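Local coordinates for serine acetyltransferase (Bacteroides vulgatus ATCC 8482, PDB 3F1X), which transfers an acetyl group from acetyl-CoA to L-serine, giving O-acetylserine for cysteine biosynthesis, at the interface of chains A and B. Residues are numbered along the deposited sequence; one frame, centred on the assembly and turned at random. Chains: chain A/B, Serine acetyltransferase.

Contact 1: the interface of chains A and B. Residues chain A 52-53, 55, 69, 72, 123-124, 127; chain B 13, 16-18, 20, 23.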
loop_
_atom_site.group_PDB
_atom_site.type_symbol
_atom_site.label_atom_id
_atom_site.label_comp_id
_atom_site.label_asym_id
_atom_site.label_seq_id
_atom_site.Cartn_x
_atom_site.Cartn_y
_atom_site.Cartn_z
ATOM N N ILE A 52 -8.260 10.960 -19.091
ATOM C CA ILE A 52 -9.458 11.554 -19.660
ATOM C C ILE A 52 -9.145 12.121 -21.048
ATOM O O ILE A 52 -9.962 12.044 -21.961
ATOM C CB ILE A 52 -9.990 12.688 -18.763
ATOM C CG1 ILE A 52 -10.472 12.114 -17.437
ATOM C CG2 ILE A 52 -11.114 13.423 -19.468
ATOM C CD1 ILE A 52 -10.698 13.152 -16.354
ATOM N N ILE A 53 -7.958 12.698 -21.193
ATOM C CA ILE A 53 -7.547 13.270 -22.472
ATOM C C ILE A 53 -7.263 12.163 -23.492
ATOM O O ILE A 53 -7.605 12.287 -24.665
ATOM C CB ILE A 53 -6.291 14.148 -22.296
ATOM C CG1 ILE A 53 -6.657 15.403 -21.502
ATOM C CG2 ILE A 53 -5.677 14.479 -23.668
ATOM C CD1 ILE A 53 -5.459 16.171 -20.933
ATOM N N PRO A 55 -8.370 8.665 -23.579
ATOM C CA PRO A 55 -9.176 7.545 -23.083
ATOM C C PRO A 55 -8.732 6.148 -23.498
ATOM O O PRO A 55 -8.478 5.882 -24.670
ATOM C CB PRO A 55 -10.582 7.884 -23.578
ATOM C CG PRO A 55 -10.327 8.644 -24.836
ATOM C CD PRO A 55 -9.157 9.535 -24.469
ATOM N N ASN A 69 -16.698 5.403 -22.011
ATOM C CA ASN A 69 -17.504 6.477 -21.456
ATOM C C ASN A 69 -17.705 6.349 -19.947
ATOM O O ASN A 69 -17.667 7.352 -19.232
ATOM C CB ASN A 69 -18.844 6.532 -22.195
ATOM C CG ASN A 69 -18.671 6.842 -23.682
ATOM O OD1 ASN A 69 -19.604 6.702 -24.476
ATOM N ND2 ASN A 69 -17.466 7.275 -24.060
ATOM N N ILE A 72 -14.640 7.659 -18.354
ATOM C CA ILE A 72 -14.508 9.106 -18.462
ATOM C C ILE A 72 -15.381 9.760 -17.382
ATOM O O ILE A 72 -14.979 10.741 -16.746
ATOM C CB ILE A 72 -14.954 9.606 -19.855
ATOM C CG1 ILE A 72 -13.926 9.189 -20.904
ATOM C CG2 ILE A 72 -15.138 11.126 -19.837
ATOM C CD1 ILE A 72 -14.347 9.485 -22.336
ATOM N N LEU A 123 -10.906 20.374 -20.967
ATOM C CA LEU A 123 -10.281 19.122 -21.382
ATOM C C LEU A 123 -10.517 18.761 -22.848
ATOM O O LEU A 123 -9.628 18.212 -23.503
ATOM C CB LEU A 123 -10.742 17.979 -20.472
ATOM C CG LEU A 123 -10.175 18.095 -19.051
ATOM C CD1 LEU A 123 -10.788 17.048 -18.131
ATOM C CD2 LEU A 123 -8.657 17.935 -19.122
ATOM N N PRO A 124 -11.717 19.045 -23.385
ATOM C CA PRO A 124 -11.927 18.698 -24.798
ATOM C C PRO A 124 -10.964 19.475 -25.698
ATOM O O PRO A 124 -10.423 18.939 -26.666
ATOM C CB PRO A 124 -13.385 19.081 -25.040
ATOM C CG PRO A 124 -14.022 18.816 -23.694
ATOM C CD PRO A 124 -12.989 19.393 -22.730
ATOM N N ARG A 127 -7.420 18.196 -25.346
ATOM C CA ARG A 127 -7.273 16.971 -26.122
ATOM C C ARG A 127 -6.993 17.323 -27.580
ATOM O O ARG A 127 -6.159 16.687 -28.225
ATOM C CB ARG A 127 -8.547 16.122 -26.044
ATOM C CG ARG A 127 -8.525 14.894 -26.943
ATOM C CD ARG A 127 -9.889 14.221 -26.977
ATOM N NE ARG A 127 -10.187 13.523 -25.734
ATOM C CZ ARG A 127 -11.333 12.892 -25.490
ATOM N NH1 ARG A 127 -12.289 12.877 -26.409
ATOM N NH2 ARG A 127 -11.522 12.283 -24.330
ATOM N N ALA B 13 -19.044 18.596 -20.062
ATOM C CA ALA B 13 -17.657 18.240 -20.347
ATOM C C ALA B 13 -17.574 16.755 -20.682
ATOM O O ALA B 13 -16.927 16.362 -21.651
ATOM C CB ALA B 13 -16.762 18.561 -19.149
ATOM N N GLU B 16 -18.877 15.870 -24.250
ATOM C CA GLU B 16 -17.920 16.245 -25.288
ATOM C C GLU B 16 -16.729 15.308 -25.339
ATOM O O GLU B 16 -16.238 14.964 -26.410
ATOM C CB GLU B 16 -17.396 17.658 -25.046
ATOM C CG GLU B 16 -18.367 18.767 -25.342
ATOM C CD GLU B 16 -17.702 20.129 -25.238
ATOM O OE1 GLU B 16 -16.688 20.359 -25.939
ATOM O OE2 GLU B 16 -18.189 20.972 -24.456
ATOM N N LEU B 17 -16.258 14.911 -24.165
ATOM C CA LEU B 17 -15.113 14.026 -24.064
ATOM C C LEU B 17 -15.410 12.594 -24.483
ATOM O O LEU B 17 -14.505 11.860 -24.882
ATOM C CB LEU B 17 -14.585 14.044 -22.625
ATOM C CG LEU B 17 -13.919 15.354 -22.198
ATOM C CD1 LEU B 17 -13.761 15.406 -20.689
ATOM C CD2 LEU B 17 -12.573 15.485 -22.888
ATOM N N SER B 18 -16.678 12.201 -24.400
ATOM C CA SER B 18 -17.091 10.835 -24.723
ATOM C C SER B 18 -17.485 10.566 -26.172
ATOM O O SER B 18 -18.224 9.622 -26.440
ATOM C CB SER B 18 -18.257 10.416 -23.810
ATOM O OG SER B 18 -17.916 10.491 -22.435
ATOM N N SER B 20 -15.832 12.202 -30.118
ATOM C CA SER B 20 -14.689 12.311 -31.017
ATOM C C SER B 20 -14.590 11.251 -32.114
ATOM O O SER B 20 -13.939 10.220 -31.935
ATOM C CB SER B 20 -13.389 12.314 -30.211
ATOM O OG SER B 20 -13.268 13.469 -29.394
ATOM N N TYR B 23 -11.159 12.128 -33.296
ATOM C CA TYR B 23 -10.144 11.740 -32.319
ATOM C C TYR B 23 -10.088 10.221 -32.160
ATOM O O TYR B 23 -9.705 9.685 -31.116
ATOM C CB TYR B 23 -10.379 12.394 -30.955
ATOM C CG TYR B 23 -9.347 11.978 -29.934
ATOM C CD1 TYR B 23 -7.994 12.230 -30.143
ATOM C CD2 TYR B 23 -9.717 11.280 -28.783
ATOM C CE1 TYR B 23 -7.023 11.793 -29.230
ATOM C CE2 TYR B 23 -8.756 10.839 -27.862
ATOM C CZ TYR B 23 -7.412 11.100 -28.094
ATOM O OH TYR B 23 -6.462 10.669 -27.193
HETATM O O HOH W 1 -7.180 7.652 -26.715
#
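The backbone carbonyl oxygen of B:Leu17, at the C-terminal end of helix 7-17, takes two hydrogen bonds from the guanidinium of A:Arg127. A:Arg127 NH1 lies 2.9 Å from B:Leu17 O but above the carbonyl plane; A:Arg127 NH2, 3.1 Å from B:Leu17 O, sits in that plane on a lone pair. In this serine acetyltransferase of the left-handed beta-helix family, the patch belongs to the helical N-terminal part, where the first helix of chain B packs on helices of chain A.

A:Arg127 leaves helix 123-139 with CG anti to the backbone N and bends at chi3 (-73°), which turns the guanidinium end-on to the carbonyl. A second acceptor fixes its rotation: A:Arg127 NH2 also donates to A:Ile52 O at 2.8 Å, almost along the C=O axis and in the guanidinium plane. Since that carbonyl lies in the last turn of helix 39-53, two helix ends point at one arginine and would probably favour its positive charge. NH1 reaches B:Ser20 OG too, in plane, though that serine is poorly ordered.

The side chain of B:Leu17 adds the apolar part of the contact. B:Leu17 CD2 lies over one face of the guanidinium, toward the rim, and, 3.7 Å away, meets CG of A:Pro124, the two side chains crossing at about a right angle; the other branch, B:Leu17 CD1, packs on A:Ile52 CG2 at 3.5 Å. The poorly ordered B:Tyr23 lays its ring beneath the arginine's aliphatic stretch, A:Arg127 CD standing 3.7 Å from the ring centroid, offset toward the rim. A:Pro55 CD comes in at the ring's edge, and water 1 joins B:Tyr23 OH to A:Pro55 O.

Contact 2: the interface of chains A and B. Residues chain A 143, 149, 153-154; chain B 176, 179-180, 183.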
loop_
_atom_site.group_PDB
_atom_site.type_symbol
_atom_site.label_atom_id
_atom_site.label_comp_id
_atom_site.label_asym_id
_atom_site.label_seq_id
_atom_site.Cartn_x
_atom_site.Cartn_y
_atom_site.Cartn_z
ATOM N N ALA A 143 11.931 7.242 -35.581
ATOM C CA ALA A 143 12.068 6.265 -34.506
ATOM C C ALA A 143 10.718 6.003 -33.841
ATOM O O ALA A 143 10.561 5.042 -33.083
ATOM C CB ALA A 143 13.082 6.761 -33.472
ATOM N N GLU A 149 2.373 4.381 -29.091
ATOM C CA GLU A 149 3.664 4.258 -28.425
ATOM C C GLU A 149 4.090 5.616 -27.886
ATOM O O GLU A 149 4.695 5.717 -26.815
ATOM C CB GLU A 149 4.735 3.744 -29.402
ATOM C CG GLU A 149 6.143 3.716 -28.804
ATOM C CD GLU A 149 7.205 3.170 -29.756
ATOM O OE1 GLU A 149 7.513 3.826 -30.776
ATOM O OE2 GLU A 149 7.735 2.073 -29.477
ATOM N N CYS A 153 4.556 6.088 -23.705
ATOM C CA CYS A 153 5.824 6.165 -22.991
ATOM C C CYS A 153 6.779 7.305 -23.324
ATOM O O CYS A 153 7.814 7.443 -22.673
ATOM C CB CYS A 153 6.574 4.835 -23.107
ATOM S SG CYS A 153 7.242 4.461 -24.741
ATOM N N TYR A 154 6.463 8.114 -24.328
ATOM C CA TYR A 154 7.344 9.233 -24.663
ATOM C C TYR A 154 7.265 10.280 -23.559
ATOM O O TYR A 154 6.184 10.764 -23.223
ATOM C CB TYR A 154 6.941 9.852 -25.995
ATOM C CG TYR A 154 7.541 9.161 -27.187
ATOM C CD1 TYR A 154 7.677 7.776 -27.221
ATOM C CD2 TYR A 154 7.955 9.888 -28.297
ATOM C CE1 TYR A 154 8.216 7.132 -28.334
ATOM C CE2 TYR A 154 8.491 9.253 -29.419
ATOM C CZ TYR A 154 8.618 7.875 -29.429
ATOM O OH TYR A 154 9.144 7.242 -30.533
ATOM N N LEU B 176 7.420 -2.694 -28.974
ATOM C CA LEU B 176 7.000 -1.730 -27.953
ATOM C C LEU B 176 7.681 -1.829 -26.583
ATOM O O LEU B 176 8.232 -0.852 -26.083
ATOM C CB LEU B 176 5.484 -1.831 -27.770
ATOM C CG LEU B 176 4.804 -0.717 -26.976
ATOM C CD1 LEU B 176 4.786 0.567 -27.808
ATOM C CD2 LEU B 176 3.371 -1.131 -26.626
ATOM N N ARG B 179 11.284 -0.102 -25.958
ATOM C CA ARG B 179 11.301 1.352 -25.854
ATOM C C ARG B 179 10.727 1.780 -24.503
ATOM O O ARG B 179 11.187 2.740 -23.884
ATOM C CB ARG B 179 10.490 1.965 -27.000
ATOM C CG ARG B 179 10.592 3.478 -27.119
ATOM C CD ARG B 179 12.035 3.940 -27.282
ATOM N NE ARG B 179 12.131 5.401 -27.354
ATOM C CZ ARG B 179 11.854 6.127 -28.435
ATOM N NH1 ARG B 179 11.464 5.538 -29.559
ATOM N NH2 ARG B 179 11.962 7.449 -28.390
ATOM N N PHE B 180 9.716 1.049 -24.053
ATOM C CA PHE B 180 9.087 1.306 -22.769
ATOM C C PHE B 180 10.149 1.217 -21.693
ATOM O O PHE B 180 10.261 2.087 -20.829
ATOM C CB PHE B 180 8.035 0.245 -22.496
ATOM C CG PHE B 180 6.661 0.786 -22.356
ATOM C CD1 PHE B 180 6.226 1.305 -21.140
ATOM C CD2 PHE B 180 5.788 0.775 -23.442
ATOM C CE1 PHE B 180 4.938 1.805 -21.000
ATOM C CE2 PHE B 180 4.493 1.274 -23.313
ATOM C CZ PHE B 180 4.066 1.792 -22.087
ATOM N N GLU B 183 12.836 4.129 -21.917
ATOM C CA GLU B 183 12.281 5.414 -21.503
ATOM C C GLU B 183 12.122 5.425 -19.990
ATOM O O GLU B 183 12.139 6.484 -19.362
ATOM C CB GLU B 183 10.934 5.674 -22.184
ATOM C CG GLU B 183 11.068 5.955 -23.673
ATOM C CD GLU B 183 11.842 7.233 -23.959
ATOM O OE1 GLU B 183 12.203 7.464 -25.130
ATOM O OE2 GLU B 183 12.083 8.014 -23.016
HETATM O O HOH W 2 11.786 7.968 -31.016
#
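B:Arg179 reaches across from helix 177-189, and its path from CB outward explains most of this part of the A/B interface. B:Arg179 CB passes 3.7 Å from A:Glu149 OE2, a carboxylate oxygen. CG, anti to the backbone N (chi1 -172°), stays near the same oxygen before the chain bends at chi2 (57°). B:Arg179 NE then turns back to its own helix and makes a salt bridge with B:Glu183 OE1 at 3.0 Å, using the oxygen's anti lone pair. NH2 donates to the same OE1, so B:Arg179 grips B:Glu183 OE1 side-on with NE and NH2, which helps fix the guanidinium's rotation. At the tip, B:Arg179 NH1 lies 3.0 Å from the phenol oxygen A:Tyr154 OH, which sits over the guanidinium face, well out of its plane, so this hydrogen bond across the interface is bent and probably weak. Water 2 lies in the plane at the edge, bound by NH1, by NH2 and by A:Tyr154 OH, 2.8 Å from the water 2 oxygen.

The tyrosine ring crosses the arginine at about a right angle, with ring and guanidinium planes 41° apart, so it is tilted rather than stacked; its CE1 stands over the same guanidinium face, toward the rim. A:Glu149 is probably drawn to the same charge, though its carboxylate does not touch the guanidinium nitrogens. An alanine in place of B:Arg179 would probably cost the interface its bond to the tyrosine hydroxyl and the shared water, and leave B:Glu183 without its salt-bridge partner.

Beside this polar cluster the contact turns apolar. A:Cys153 CB sits over the centre of the B:Phe180 ring, 3.9 Å from its centroid, while A:Glu149 CB and CG slide along B:Leu176 CD1, which lies 3.6 Å from A:Glu149 CB. In the fold, the end of helix 147-153 and the start of the chain after it meet the first turns of helix 177-189, the last helix before the beta-helix strands begin.

Contact 1 and contact 2 lie about 23 Å apart, measured between the centres of their C-alpha atoms, and share no residue or helix. Both join chains A and B through the helical region that precedes the beta-helix. In contact 1 chain B offers the end of its first helix and the loop after it; in contact 2 it offers its last helix before the strands. Chain A thus meets both ends of its neighbour's helical part. The deposited assembly holds six copies, as is usual for serine acetyltransferases, and these two patches probably help hold one pair within that hexamer.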